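PDB 1Z02: 2-oxo-1,2-dihydroquinoline 8-monooxygenase, oxygenase component from Pseudomonas putida, which probably hydroxylates 2-oxo-1,2-dihydroquinoline at carbon 8 with molecular oxygen, using a Rieske [2Fe-2S] cluster and a mononuclear iron site. Local coordinates for residues A196-M201 with I331-C336; A47-E52 with E327-L332; D248-V253 with D269-V274; G241-S246 with V388-S393; A36-I41 with P320-T325. All blocks are in the same frame, centred on the assembly; numbering follows the deposited sequence.

Contact 1 of 5, residues A196-M201 with I331-C336; sequences AVVHGM and ILVRVC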
# COMPACT_ATOMS: atom_id res chain seq x y z
N ALA A 196 -40.63 -4.31 17.56
CA ALA A 196 -39.32 -3.82 17.97
C ALA A 196 -38.83 -2.92 16.84
O ALA A 196 -38.89 -3.30 15.68
CB ALA A 196 -38.34 -4.98 18.18
N VAL A 197 -38.38 -1.71 17.18
CA VAL A 197 -37.89 -0.79 16.16
C VAL A 197 -36.38 -0.63 16.28
O VAL A 197 -35.85 -0.56 17.39
CB VAL A 197 -38.56 0.59 16.28
CG1 VAL A 197 -38.02 1.52 15.19
CG2 VAL A 197 -40.07 0.45 16.15
N VAL A 198 -35.70 -0.60 15.14
CA VAL A 198 -34.25 -0.46 15.13
C VAL A 198 -33.76 0.84 14.48
O VAL A 198 -34.19 1.20 13.38
CB VAL A 198 -33.58 -1.63 14.36
CG1 VAL A 198 -32.08 -1.42 14.28
CG2 VAL A 198 -33.87 -2.95 15.05
N HIS A 199 -32.87 1.55 15.17
CA HIS A 199 -32.27 2.77 14.65
C HIS A 199 -30.79 2.61 14.91
O HIS A 199 -30.39 2.16 15.98
CB HIS A 199 -32.78 4.02 15.39
CG HIS A 199 -34.19 4.39 15.06
ND1 HIS A 199 -34.63 4.58 13.77
CD2 HIS A 199 -35.26 4.63 15.87
CE1 HIS A 199 -35.91 4.91 13.79
NE2 HIS A 199 -36.31 4.94 15.05
N GLY A 200 -29.96 2.96 13.93
CA GLY A 200 -28.54 2.82 14.14
C GLY A 200 -27.69 3.03 12.91
O GLY A 200 -28.10 3.66 11.94
N MET A 201 -26.48 2.48 12.96
CA MET A 201 -25.55 2.65 11.85
C MET A 201 -24.46 1.60 11.90
O MET A 201 -24.30 0.90 12.90
CB MET A 201 -24.89 4.01 11.98
CG MET A 201 -24.06 4.11 13.27
SD MET A 201 -23.50 5.77 13.62
CE MET A 201 -22.75 5.56 15.13
N ILE A 331 -26.69 -0.42 17.09
CA ILE A 331 -28.11 -0.17 16.97
C ILE A 331 -28.78 -0.06 18.33
O ILE A 331 -28.32 -0.64 19.32
CB ILE A 331 -28.86 -1.27 16.14
CG1 ILE A 331 -28.87 -2.60 16.91
CG2 ILE A 331 -28.22 -1.40 14.77
CD1 ILE A 331 -29.77 -3.64 16.32
N LEU A 332 -29.86 0.71 18.36
CA LEU A 332 -30.66 0.90 19.57
C LEU A 332 -32.03 0.35 19.22
O LEU A 332 -32.58 0.67 18.17
CB LEU A 332 -30.76 2.38 19.94
CG LEU A 332 -29.45 3.03 20.38
CD1 LEU A 332 -29.65 4.51 20.63
CD2 LEU A 332 -28.94 2.32 21.62
N VAL A 333 -32.56 -0.48 20.11
CA VAL A 333 -33.85 -1.10 19.89
C VAL A 333 -34.83 -0.72 20.99
O VAL A 333 -34.46 -0.64 22.16
CB VAL A 333 -33.71 -2.64 19.84
CG1 VAL A 333 -35.06 -3.27 19.51
CG2 VAL A 333 -32.66 -3.05 18.80
N ARG A 334 -36.07 -0.47 20.60
CA ARG A 334 -37.14 -0.15 21.55
C ARG A 334 -38.46 -0.58 20.93
O ARG A 334 -38.73 -0.27 19.77
CB ARG A 334 -37.20 1.35 21.85
CG ARG A 334 -38.21 1.68 22.94
CD ARG A 334 -38.49 3.16 23.10
NE ARG A 334 -39.45 3.38 24.17
CZ ARG A 334 -39.16 3.95 25.34
NH1 ARG A 334 -40.10 4.11 26.26
NH2 ARG A 334 -37.92 4.37 25.58
N VAL A 335 -39.27 -1.31 21.69
CA VAL A 335 -40.55 -1.77 21.17
C VAL A 335 -41.51 -0.59 21.13
O VAL A 335 -41.76 0.07 22.15
CB VAL A 335 -41.14 -2.90 22.05
CG1 VAL A 335 -42.52 -3.29 21.52
CG2 VAL A 335 -40.22 -4.12 22.01
N CYS A 336 -42.03 -0.31 19.94
CA CYS A 336 -42.95 0.80 19.74
C CYS A 336 -44.25 0.28 19.15
O CYS A 336 -44.35 0.10 17.94
CB CYS A 336 -42.31 1.82 18.80
SG CYS A 336 -40.67 2.46 19.36

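Contact 2 of 5, residues A47-E52 with E327-L332; sequences ALFTHE and EYWEIL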
# COMPACT_ATOMS: atom_id res chain seq x y z
N ALA A 47 -26.14 -7.96 7.57
CA ALA A 47 -25.57 -7.60 6.27
C ALA A 47 -25.86 -6.15 5.88
O ALA A 47 -24.95 -5.41 5.47
CB ALA A 47 -26.10 -8.54 5.18
N LEU A 48 -27.12 -5.76 5.98
CA LEU A 48 -27.54 -4.41 5.61
C LEU A 48 -28.82 -4.06 6.33
O LEU A 48 -29.54 -4.95 6.78
CB LEU A 48 -27.81 -4.35 4.10
CG LEU A 48 -26.68 -4.55 3.09
CD1 LEU A 48 -27.27 -4.79 1.71
CD2 LEU A 48 -25.77 -3.34 3.09
N PHE A 49 -29.09 -2.77 6.46
CA PHE A 49 -30.34 -2.33 7.06
C PHE A 49 -31.34 -2.49 5.93
O PHE A 49 -30.98 -2.42 4.75
CB PHE A 49 -30.28 -0.86 7.47
CG PHE A 49 -29.55 -0.60 8.76
CD1 PHE A 49 -28.37 0.14 8.76
CD2 PHE A 49 -30.04 -1.09 9.97
CE1 PHE A 49 -27.68 0.39 9.96
CE2 PHE A 49 -29.37 -0.84 11.17
CZ PHE A 49 -28.18 -0.10 11.16
N THR A 50 -32.60 -2.71 6.26
CA THR A 50 -33.62 -2.87 5.25
C THR A 50 -33.64 -1.69 4.28
O THR A 50 -33.81 -1.88 3.07
CB THR A 50 -35.01 -3.04 5.92
OG1 THR A 50 -35.06 -4.30 6.60
CG2 THR A 50 -36.13 -2.97 4.90
N HIS A 51 -33.44 -0.49 4.80
CA HIS A 51 -33.47 0.70 3.95
C HIS A 51 -32.31 0.75 2.95
O HIS A 51 -32.31 1.56 2.03
CB HIS A 51 -33.51 1.98 4.80
CG HIS A 51 -32.31 2.20 5.65
ND1 HIS A 51 -31.08 2.58 5.13
CD2 HIS A 51 -32.14 2.15 6.99
CE1 HIS A 51 -30.22 2.75 6.12
NE2 HIS A 51 -30.84 2.49 7.26
N GLU A 52 -31.33 -0.14 3.12
CA GLU A 52 -30.20 -0.17 2.20
C GLU A 52 -30.45 -1.10 1.02
O GLU A 52 -29.59 -1.25 0.15
CB GLU A 52 -28.94 -0.62 2.94
CG GLU A 52 -28.39 0.40 3.89
CD GLU A 52 -27.13 -0.08 4.60
OE1 GLU A 52 -27.24 -0.95 5.48
OE2 GLU A 52 -26.03 0.42 4.27
N GLU A 327 -16.78 -4.44 10.02
CA GLU A 327 -17.88 -3.49 9.92
C GLU A 327 -18.50 -3.40 11.32
O GLU A 327 -19.08 -4.35 11.82
CB GLU A 327 -18.91 -3.98 8.90
CG GLU A 327 -19.95 -2.94 8.48
CD GLU A 327 -19.35 -1.77 7.72
OE1 GLU A 327 -18.13 -1.77 7.47
OE2 GLU A 327 -20.10 -0.85 7.37
N TYR A 328 -18.35 -2.24 11.95
CA TYR A 328 -18.86 -2.01 13.30
C TYR A 328 -20.31 -1.52 13.32
O TYR A 328 -20.62 -0.40 12.88
CB TYR A 328 -17.92 -1.03 14.00
CG TYR A 328 -18.40 -0.49 15.33
CD1 TYR A 328 -18.84 -1.35 16.35
CD2 TYR A 328 -18.32 0.88 15.61
CE1 TYR A 328 -19.19 -0.85 17.61
CE2 TYR A 328 -18.67 1.38 16.86
CZ TYR A 328 -19.10 0.52 17.86
OH TYR A 328 -19.40 1.04 19.10
N TRP A 329 -21.20 -2.36 13.83
CA TRP A 329 -22.62 -2.03 13.92
C TRP A 329 -23.00 -1.53 15.30
O TRP A 329 -22.52 -2.06 16.31
CB TRP A 329 -23.48 -3.26 13.59
CG TRP A 329 -23.44 -3.69 12.16
CD1 TRP A 329 -22.36 -4.18 11.47
CD2 TRP A 329 -24.54 -3.71 11.24
NE1 TRP A 329 -22.72 -4.50 10.19
CE2 TRP A 329 -24.06 -4.22 10.02
CE3 TRP A 329 -25.89 -3.34 11.33
CZ2 TRP A 329 -24.88 -4.37 8.89
CZ3 TRP A 329 -26.70 -3.49 10.22
CH2 TRP A 329 -26.19 -4.01 9.01
N GLU A 330 -23.84 -0.50 15.34
CA GLU A 330 -24.35 0.07 16.59
C GLU A 330 -25.83 0.32 16.40
O GLU A 330 -26.20 1.18 15.61
CB GLU A 330 -23.72 1.42 16.90
CG GLU A 330 -22.25 1.44 17.16
CD GLU A 330 -21.77 2.84 17.37
OE1 GLU A 330 -22.12 3.45 18.41
OE2 GLU A 330 -21.05 3.36 16.49
N ILE A 331 -26.69 -0.42 17.09
CA ILE A 331 -28.11 -0.17 16.97
C ILE A 331 -28.78 -0.06 18.33
O ILE A 331 -28.32 -0.64 19.32
CB ILE A 331 -28.86 -1.27 16.14
CG1 ILE A 331 -28.87 -2.60 16.91
CG2 ILE A 331 -28.22 -1.40 14.77
CD1 ILE A 331 -29.77 -3.64 16.32
N LEU A 332 -29.86 0.71 18.36
CA LEU A 332 -30.66 0.90 19.57
C LEU A 332 -32.03 0.35 19.22
O LEU A 332 -32.58 0.67 18.17
CB LEU A 332 -30.76 2.38 19.94
CG LEU A 332 -29.45 3.03 20.38
CD1 LEU A 332 -29.65 4.51 20.63
CD2 LEU A 332 -28.94 2.32 21.62

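Contact 3 of 5, residues D248-V253 with D269-V274; sequences DCIAVV and DKWAPV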
# COMPACT_ATOMS: atom_id res chain seq x y z
N ASP A 248 -17.23 -16.64 39.93
CA ASP A 248 -18.41 -16.74 39.10
C ASP A 248 -19.00 -15.38 38.75
O ASP A 248 -20.21 -15.23 38.63
CB ASP A 248 -19.47 -17.59 39.81
CG ASP A 248 -19.87 -17.01 41.15
OD1 ASP A 248 -20.82 -17.55 41.75
OD2 ASP A 248 -19.25 -16.02 41.60
N CYS A 249 -18.15 -14.37 38.60
CA CYS A 249 -18.60 -13.03 38.26
C CYS A 249 -19.23 -13.04 36.87
O CYS A 249 -19.95 -12.12 36.50
CB CYS A 249 -17.43 -12.05 38.28
SG CYS A 249 -16.13 -12.51 37.13
N ILE A 250 -18.93 -14.08 36.10
CA ILE A 250 -19.46 -14.23 34.75
C ILE A 250 -20.11 -15.60 34.60
O ILE A 250 -19.56 -16.60 35.05
CB ILE A 250 -18.34 -14.09 33.69
CG1 ILE A 250 -17.70 -12.70 33.78
CG2 ILE A 250 -18.89 -14.34 32.29
CD1 ILE A 250 -16.53 -12.50 32.84
N ALA A 251 -21.27 -15.65 33.96
CA ALA A 251 -21.96 -16.91 33.74
C ALA A 251 -21.83 -17.32 32.28
O ALA A 251 -22.25 -16.58 31.38
CB ALA A 251 -23.44 -16.77 34.12
N VAL A 252 -21.24 -18.49 32.04
CA VAL A 252 -21.07 -18.99 30.69
C VAL A 252 -22.26 -19.87 30.31
O VAL A 252 -22.59 -20.82 31.02
CB VAL A 252 -19.76 -19.81 30.55
CG1 VAL A 252 -19.56 -20.23 29.10
CG2 VAL A 252 -18.58 -18.98 31.03
N VAL A 253 -22.90 -19.53 29.19
CA VAL A 253 -24.05 -20.30 28.71
C VAL A 253 -23.58 -21.15 27.55
O VAL A 253 -23.00 -20.66 26.59
CB VAL A 253 -25.19 -19.38 28.26
CG1 VAL A 253 -26.41 -20.22 27.88
CG2 VAL A 253 -25.54 -18.42 29.37
N ASP A 269 -22.94 -7.92 43.78
CA ASP A 269 -21.74 -7.91 44.60
C ASP A 269 -20.54 -8.60 43.94
O ASP A 269 -19.43 -8.55 44.46
CB ASP A 269 -22.05 -8.53 45.96
CG ASP A 269 -22.39 -9.97 45.85
OD1 ASP A 269 -21.51 -10.76 45.58
OD2 ASP A 269 -23.54 -10.35 46.03
N LYS A 270 -20.76 -9.21 42.77
CA LYS A 270 -19.69 -9.91 42.05
C LYS A 270 -18.75 -8.95 41.34
O LYS A 270 -17.64 -9.32 40.96
CB LYS A 270 -20.29 -10.89 41.04
CG LYS A 270 -21.33 -11.82 41.62
CD LYS A 270 -20.88 -13.25 41.56
CE LYS A 270 -21.90 -14.15 42.20
NZ LYS A 270 -21.23 -15.09 43.13
N TRP A 271 -19.22 -7.72 41.14
CA TRP A 271 -18.42 -6.68 40.50
C TRP A 271 -18.43 -5.43 41.38
O TRP A 271 -19.48 -4.83 41.60
CB TRP A 271 -18.98 -6.34 39.12
CG TRP A 271 -18.71 -7.39 38.08
CD1 TRP A 271 -19.53 -8.42 37.73
CD2 TRP A 271 -17.54 -7.51 37.26
NE1 TRP A 271 -18.94 -9.19 36.75
CE2 TRP A 271 -17.71 -8.65 36.45
CE3 TRP A 271 -16.35 -6.77 37.14
CZ2 TRP A 271 -16.75 -9.06 35.52
CZ3 TRP A 271 -15.39 -7.18 36.22
CH2 TRP A 271 -15.60 -8.32 35.42
N ALA A 272 -17.26 -5.04 41.87
CA ALA A 272 -17.17 -3.87 42.73
C ALA A 272 -16.41 -2.72 42.08
O ALA A 272 -15.36 -2.91 41.48
CB ALA A 272 -16.50 -4.25 44.05
N PRO A 273 -16.95 -1.49 42.20
CA PRO A 273 -16.30 -0.32 41.61
C PRO A 273 -15.05 0.08 42.39
O PRO A 273 -14.96 -0.17 43.60
CB PRO A 273 -17.39 0.75 41.68
CG PRO A 273 -18.13 0.38 42.92
CD PRO A 273 -18.24 -1.12 42.81
N VAL A 274 -14.09 0.68 41.69
CA VAL A 274 -12.86 1.14 42.30
C VAL A 274 -13.02 2.65 42.41
O VAL A 274 -13.22 3.32 41.39
CB VAL A 274 -11.65 0.83 41.41
CG1 VAL A 274 -10.38 1.36 42.05
CG2 VAL A 274 -11.56 -0.66 41.16

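Contact 4 of 5, residues G241-S246 with V388-S393; sequences GLLPTS and VATDIS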
# COMPACT_ATOMS: atom_id res chain seq x y z
N GLY A 241 -12.81 2.04 37.90
CA GLY A 241 -12.88 0.73 37.28
C GLY A 241 -13.80 -0.22 38.03
O GLY A 241 -14.25 0.08 39.13
N LEU A 242 -14.09 -1.36 37.40
CA LEU A 242 -14.94 -2.40 37.99
C LEU A 242 -14.11 -3.66 38.17
O LEU A 242 -13.43 -4.10 37.23
CB LEU A 242 -16.13 -2.72 37.07
CG LEU A 242 -17.39 -1.85 37.15
CD1 LEU A 242 -18.41 -2.37 36.14
CD2 LEU A 242 -17.97 -1.91 38.55
N LEU A 243 -14.17 -4.25 39.36
CA LEU A 243 -13.40 -5.46 39.64
C LEU A 243 -14.24 -6.67 39.99
O LEU A 243 -15.25 -6.57 40.67
CB LEU A 243 -12.47 -5.26 40.83
CG LEU A 243 -11.54 -4.09 41.00
CD1 LEU A 243 -11.02 -4.17 42.42
CD2 LEU A 243 -10.42 -4.14 40.00
N PRO A 244 -13.80 -7.85 39.53
CA PRO A 244 -14.54 -9.07 39.83
C PRO A 244 -14.17 -9.47 41.26
O PRO A 244 -12.99 -9.53 41.62
CB PRO A 244 -14.01 -10.05 38.79
CG PRO A 244 -12.59 -9.61 38.60
CD PRO A 244 -12.72 -8.10 38.56
N THR A 245 -15.19 -9.73 42.08
CA THR A 245 -14.96 -10.09 43.47
C THR A 245 -14.97 -11.60 43.68
O THR A 245 -14.46 -12.10 44.68
CB THR A 245 -16.03 -9.46 44.38
OG1 THR A 245 -17.33 -9.95 44.02
CG2 THR A 245 -16.00 -7.95 44.24
N SER A 246 -15.58 -12.31 42.74
CA SER A 246 -15.65 -13.75 42.83
C SER A 246 -15.33 -14.41 41.51
O SER A 246 -15.22 -13.76 40.47
CB SER A 246 -17.04 -14.20 43.30
OG SER A 246 -18.04 -13.84 42.36
N VAL A 388 -4.47 -8.96 32.97
CA VAL A 388 -4.56 -8.95 34.43
C VAL A 388 -5.90 -9.48 34.93
O VAL A 388 -6.72 -9.98 34.16
CB VAL A 388 -4.34 -7.54 34.98
CG1 VAL A 388 -2.89 -7.12 34.75
CG2 VAL A 388 -5.27 -6.57 34.28
N ALA A 389 -6.13 -9.35 36.24
CA ALA A 389 -7.35 -9.84 36.88
C ALA A 389 -8.64 -9.44 36.18
O ALA A 389 -9.54 -10.27 36.02
CB ALA A 389 -7.39 -9.39 38.34
N THR A 390 -8.75 -8.18 35.78
CA THR A 390 -9.97 -7.71 35.12
C THR A 390 -10.16 -8.33 33.73
O THR A 390 -11.25 -8.27 33.16
CB THR A 390 -9.96 -6.18 34.96
OG1 THR A 390 -8.74 -5.77 34.34
CG2 THR A 390 -10.08 -5.51 36.31
N ASP A 391 -9.10 -8.92 33.20
CA ASP A 391 -9.18 -9.53 31.88
C ASP A 391 -9.82 -10.90 31.91
O ASP A 391 -9.77 -11.65 30.94
CB ASP A 391 -7.78 -9.59 31.26
CG ASP A 391 -7.29 -8.22 30.85
OD1 ASP A 391 -6.11 -7.88 31.11
OD2 ASP A 391 -8.10 -7.47 30.25
N ILE A 392 -10.45 -11.24 33.03
CA ILE A 392 -11.12 -12.52 33.11
C ILE A 392 -12.31 -12.48 32.14
O ILE A 392 -12.80 -13.53 31.71
CB ILE A 392 -11.66 -12.80 34.52
CG1 ILE A 392 -12.43 -14.11 34.51
CG2 ILE A 392 -12.56 -11.66 34.99
CD1 ILE A 392 -12.18 -14.98 35.66
N SER A 393 -12.76 -11.28 31.82
CA SER A 393 -13.87 -11.11 30.89
C SER A 393 -13.47 -11.54 29.49
O SER A 393 -14.01 -12.51 28.96
CB SER A 393 -14.32 -9.64 30.85
OG SER A 393 -14.88 -9.23 32.07

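Contact 5 of 5, residues A36-I41 with P320-T325; sequences AAWGFI and PITDDT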
# COMPACT_ATOMS: atom_id res chain seq x y z
N ALA A 36 -8.47 -17.31 14.45
CA ALA A 36 -9.63 -16.76 13.76
C ALA A 36 -9.54 -15.30 13.27
O ALA A 36 -10.50 -14.53 13.39
CB ALA A 36 -10.87 -16.94 14.65
N ALA A 37 -8.41 -14.93 12.68
CA ALA A 37 -8.24 -13.57 12.19
C ALA A 37 -9.31 -13.17 11.16
O ALA A 37 -9.84 -12.06 11.21
CB ALA A 37 -6.85 -13.40 11.60
N TRP A 38 -9.62 -14.08 10.24
CA TRP A 38 -10.62 -13.80 9.20
C TRP A 38 -12.05 -13.95 9.69
O TRP A 38 -13.00 -13.68 8.95
CB TRP A 38 -10.39 -14.70 7.99
CG TRP A 38 -9.19 -14.30 7.20
CD1 TRP A 38 -7.88 -14.60 7.47
CD2 TRP A 38 -9.18 -13.48 6.03
NE1 TRP A 38 -7.06 -14.03 6.53
CE2 TRP A 38 -7.83 -13.34 5.63
CE3 TRP A 38 -10.18 -12.86 5.27
CZ2 TRP A 38 -7.46 -12.59 4.51
CZ3 TRP A 38 -9.81 -12.12 4.15
CH2 TRP A 38 -8.46 -11.99 3.78
N GLY A 39 -12.21 -14.37 10.94
CA GLY A 39 -13.53 -14.53 11.52
C GLY A 39 -14.05 -15.95 11.64
O GLY A 39 -13.48 -16.89 11.07
N PHE A 40 -15.14 -16.11 12.38
CA PHE A 40 -15.77 -17.41 12.57
C PHE A 40 -16.82 -17.55 11.47
O PHE A 40 -17.72 -16.72 11.36
CB PHE A 40 -16.42 -17.49 13.96
CG PHE A 40 -15.43 -17.56 15.09
CD1 PHE A 40 -15.50 -16.67 16.16
CD2 PHE A 40 -14.43 -18.53 15.10
CE1 PHE A 40 -14.60 -16.74 17.21
CE2 PHE A 40 -13.51 -18.60 16.16
CZ PHE A 40 -13.60 -17.70 17.21
N ILE A 41 -16.69 -18.58 10.65
CA ILE A 41 -17.62 -18.78 9.56
C ILE A 41 -18.72 -19.75 9.99
O ILE A 41 -18.59 -20.44 11.00
CB ILE A 41 -16.87 -19.30 8.30
CG1 ILE A 41 -17.73 -19.06 7.06
CG2 ILE A 41 -16.51 -20.77 8.47
CD1 ILE A 41 -16.97 -19.27 5.76
N PRO A 320 -16.33 -9.29 10.65
CA PRO A 320 -15.08 -9.32 9.90
C PRO A 320 -15.32 -9.17 8.41
O PRO A 320 -16.26 -9.75 7.85
CB PRO A 320 -14.47 -10.68 10.27
CG PRO A 320 -15.64 -11.51 10.65
CD PRO A 320 -16.57 -10.56 11.36
N ILE A 321 -14.49 -8.34 7.77
CA ILE A 321 -14.58 -8.11 6.33
C ILE A 321 -13.41 -8.88 5.73
O ILE A 321 -13.60 -9.74 4.85
CB ILE A 321 -14.47 -6.62 6.00
CG1 ILE A 321 -15.66 -5.87 6.60
CG2 ILE A 321 -14.41 -6.42 4.49
CD1 ILE A 321 -15.58 -4.38 6.46
N THR A 322 -12.21 -8.54 6.19
CA THR A 322 -10.99 -9.23 5.79
C THR A 322 -10.36 -9.51 7.15
O THR A 322 -11.05 -9.43 8.18
CB THR A 322 -10.03 -8.35 4.93
OG1 THR A 322 -9.64 -7.19 5.67
CG2 THR A 322 -10.70 -7.94 3.63
N ASP A 323 -9.08 -9.84 7.19
CA ASP A 323 -8.46 -10.10 8.48
C ASP A 323 -7.96 -8.82 9.15
O ASP A 323 -7.46 -8.87 10.26
CB ASP A 323 -7.31 -11.09 8.31
CG ASP A 323 -6.21 -10.57 7.41
OD1 ASP A 323 -6.48 -9.74 6.53
OD2 ASP A 323 -5.06 -11.00 7.60
N ASP A 324 -8.09 -7.67 8.48
CA ASP A 324 -7.66 -6.44 9.11
C ASP A 324 -8.66 -5.29 8.98
O ASP A 324 -8.31 -4.13 9.17
CB ASP A 324 -6.26 -6.01 8.64
CG ASP A 324 -6.26 -5.44 7.24
OD1 ASP A 324 -5.17 -4.98 6.81
OD2 ASP A 324 -7.31 -5.45 6.57
N THR A 325 -9.91 -5.62 8.64
CA THR A 325 -11.00 -4.64 8.55
C THR A 325 -12.27 -5.34 9.01
O THR A 325 -12.39 -6.56 8.87
CB THR A 325 -11.23 -4.07 7.12
OG1 THR A 325 -11.52 -5.13 6.20
CG2 THR A 325 -10.01 -3.31 6.65

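Contact 1 of 5, residues A196-M201 with I331-C336
V197 with R334 and H199 with L332 form the hydrogen-bonded pairs of an antiparallel ladder, their strand axes 4.4 Å apart at closest approach and 155° between their directions. Four backbone bonds hold it, the shortest from L332 N to H199 O at 2.8 Å. Between these rungs sit the non-hydrogen-bonded pairs A196–V335, V198–V333 and G200–I331. In the last, the CA atoms of G200 and I331 approach to 4.1 Å, and a CB on G200 would collide with I331 CA.

V198 serves two partners on the face it shares with A196, I331 and V333. Its CG1, anti to the backbone N (chi1 176°), lies against I331 CB at 3.7 Å, while CG2 meets V333 CG2 at 3.9 Å. The other branch of V333, CG1, touches A196 CB at 3.9 Å. On the opposite face V197 CG2 rests on C336 CB at 3.7 Å, just where the second strand gives way to loop.

Helix 339-359 packs over the H199 and L332 face, an arrangement consistent with the Bet v 1-like fold of this family: the H199 ring meets F345 and Y349, and L332 touches Y353. Strand 313-320 flanks 325-335 on its other side.

Contact 2 of 5, residues A47-E52 with E327-L332
F49 and W329 meet between two sheets: the axes of strand segments 47-49 and 327-332 stay 10.3 Å apart, at 37°, and no hydrogen bond joins them. Side chains do the bridging. W329 turns the edge of its six-membered ring toward the face of F49, with CZ3 over the centre of that ring, 3.7 Å above its plane. The planes are 52° apart, a tilted edge-to-face pair. I331 adds CG2 at the rim of F49, in the ring plane and 3.8 Å from CE2.

Farther round its own edge, W329 abuts backbone: CZ2 lies 3.6 Å from A47 O, and CH2 3.6 Å from L48 N. A47 and L48 form a classic beta bulge opposite I148. F49 N is held by a nearly straight 2.8 Å bond to E52 OE1, which also takes H202 NE2; the H202 ring in turn stacks on W329. An alanine in place of W329 would probably open a gap between the sheets, leaving the F49 face and the bulge without their partner.

The contact thus joins the Rieske part, through strand 43-49, which pairs with 147-152, to the seven-stranded antiparallel sheet of the ring-hydroxylase part, where 325-335 runs between 196-206 and 313-320.

Contact 3 of 5, residues D248-V253 with D269-V274
K270 reaches across to C249 and D248, and its chain can be followed outward. CB packs on the backbone of C249, 3.9 Å from its CA. A bend at chi2 (-116°) then sets CD beside D248, where it passes OD2 and the backbone O. CE comes near both carboxylate oxygens of D248, OD2 being the closer. A second bend, at chi4, brings NZ to D248 OD2 at 2.7 Å, on the syn side and somewhat out of the carboxylate plane. The same NZ makes a weak bond to OD1 at 2.9 Å. The two side chains of this salt bridge cross at about a right angle, and D248 OD2 is also bonded to S246 OG, so two partners grip that oxygen.

W271 covers the other flank. Its NE1 donates to C249 O at 3.1 Å, the nitrogen standing above the carbonyl plane, 43° out of it. C249 SG lies 4.7 Å from the centroid of the six-membered ring of W271, an oblique sulfur-aromatic contact, and I250 CG1 approaches the ring edge at CZ2, 4.1 Å away.

The contact ties together two sheets. Strand 250-253, outermost in the large antiparallel sheet within this chain, pairs with 261-264, while 271-277 pairs with 241-244. S393, at the start of helix 392-404, touches both I250 and W271.

Contact 4 of 5, residues G241-S246 with V388-S393
P244 offers the only ring of this contact, a puckered one rather than a truly flat group, and it meets the other segment mainly through its CG corner. CG lies 4.0 Å from A389 O and 4.2 Å from I392 CG2, and the neighbouring CD is 4.3 Å from T390 CG2. W271 and C249 also pack against this proline. The flat side-chain group here, the carboxylate of D391, takes V388 N on the anti side of OD1 at 2.7 Å, 16° out of its plane.

T390 carries the rest. With OG1 between the backbone N and the carbonyl carbon (chi1 52°), its methyl CG2 is set anti to the carbonyl carbon. There it touches L242 O at 3.7 Å and L243 CD2 at 4.0 Å. No hydrogen bond crosses between the segments. Strand 241-244, outermost within this chain in a small antiparallel sheet, here packs against the short 3-10 turn at 389-390 that leads into helix 392-404, with D391 at its N-cap position.

This patch also faces the second subunit of the trimer. D391 OD1 is hydrogen-bonded to H86 of that subunit, a residue that binds its [2Fe-2S] cluster, and A389 N bonds to D128 of the second subunit. L243 packs on A124 of that subunit, T390 on its N125.

Contact 5 of 5, residues A36-I41 with P320-T325
W38, in the type I beta turn from A36 to G39, lies flat against D323 in the tight connection between strands 313-320 and 325-335. D323 CB stands over the five-membered ring of W38, 3.5 Å from its centroid, in a CH-pi contact 11° off the ring normal. With CG between the backbone N and the carbonyl carbon (chi1 62°), the carboxylate continues the stack, its plane 8° from that of the indole. OD1 lies 3.6 Å from W38 CZ2, yet its charge is met by K420, and OD2 bonds to Y377. T322 extends the layer, its CA 3.5 Å from W38 CZ3.

An alanine in place of W38 would probably leave D323 without the flat surface it stacks on and open a gap beside T322.

The P320 ring packs on the turn backbone: CB sits 3.6 Å from W38 O, and CG 3.8 Å from G39 CA, where any CB would clash. W38 O and D323 N are buried here with no polar partner.

Within 320-325, T322 OG1 accepts from D324 N at 3.2 Å and shares a 2.8 Å hydrogen bond with T325 OG1. An ST turn thus shapes the bend, and I321 N to T325 O closes the link of a beta hairpin.

In the fold
Contacts 1 and 2 share I331 and L332 on strand 325-335. They touch directly, with F49 CZ 3.6 Å from M201 N, so the Rieske-side ring of contact 2 packs on the strand pair of contact 1. Contact 5 lies by the hairpin that leads into that same strand; its I321 CD1 is 3.7 Å from E327 N of contact 2. Contacts 3 and 4 form a second cluster, centres 8 Å apart, joined where T245 OG1 approaches D269 O at 2.6 Å. The side chains of L242 in contact 4 and L332 in contact 1 lie at similar distances from the iron, about 12 and 13 Å. Contacts 4 and 5 both reach the second subunit, and contact 4 borders its cluster ligand H86.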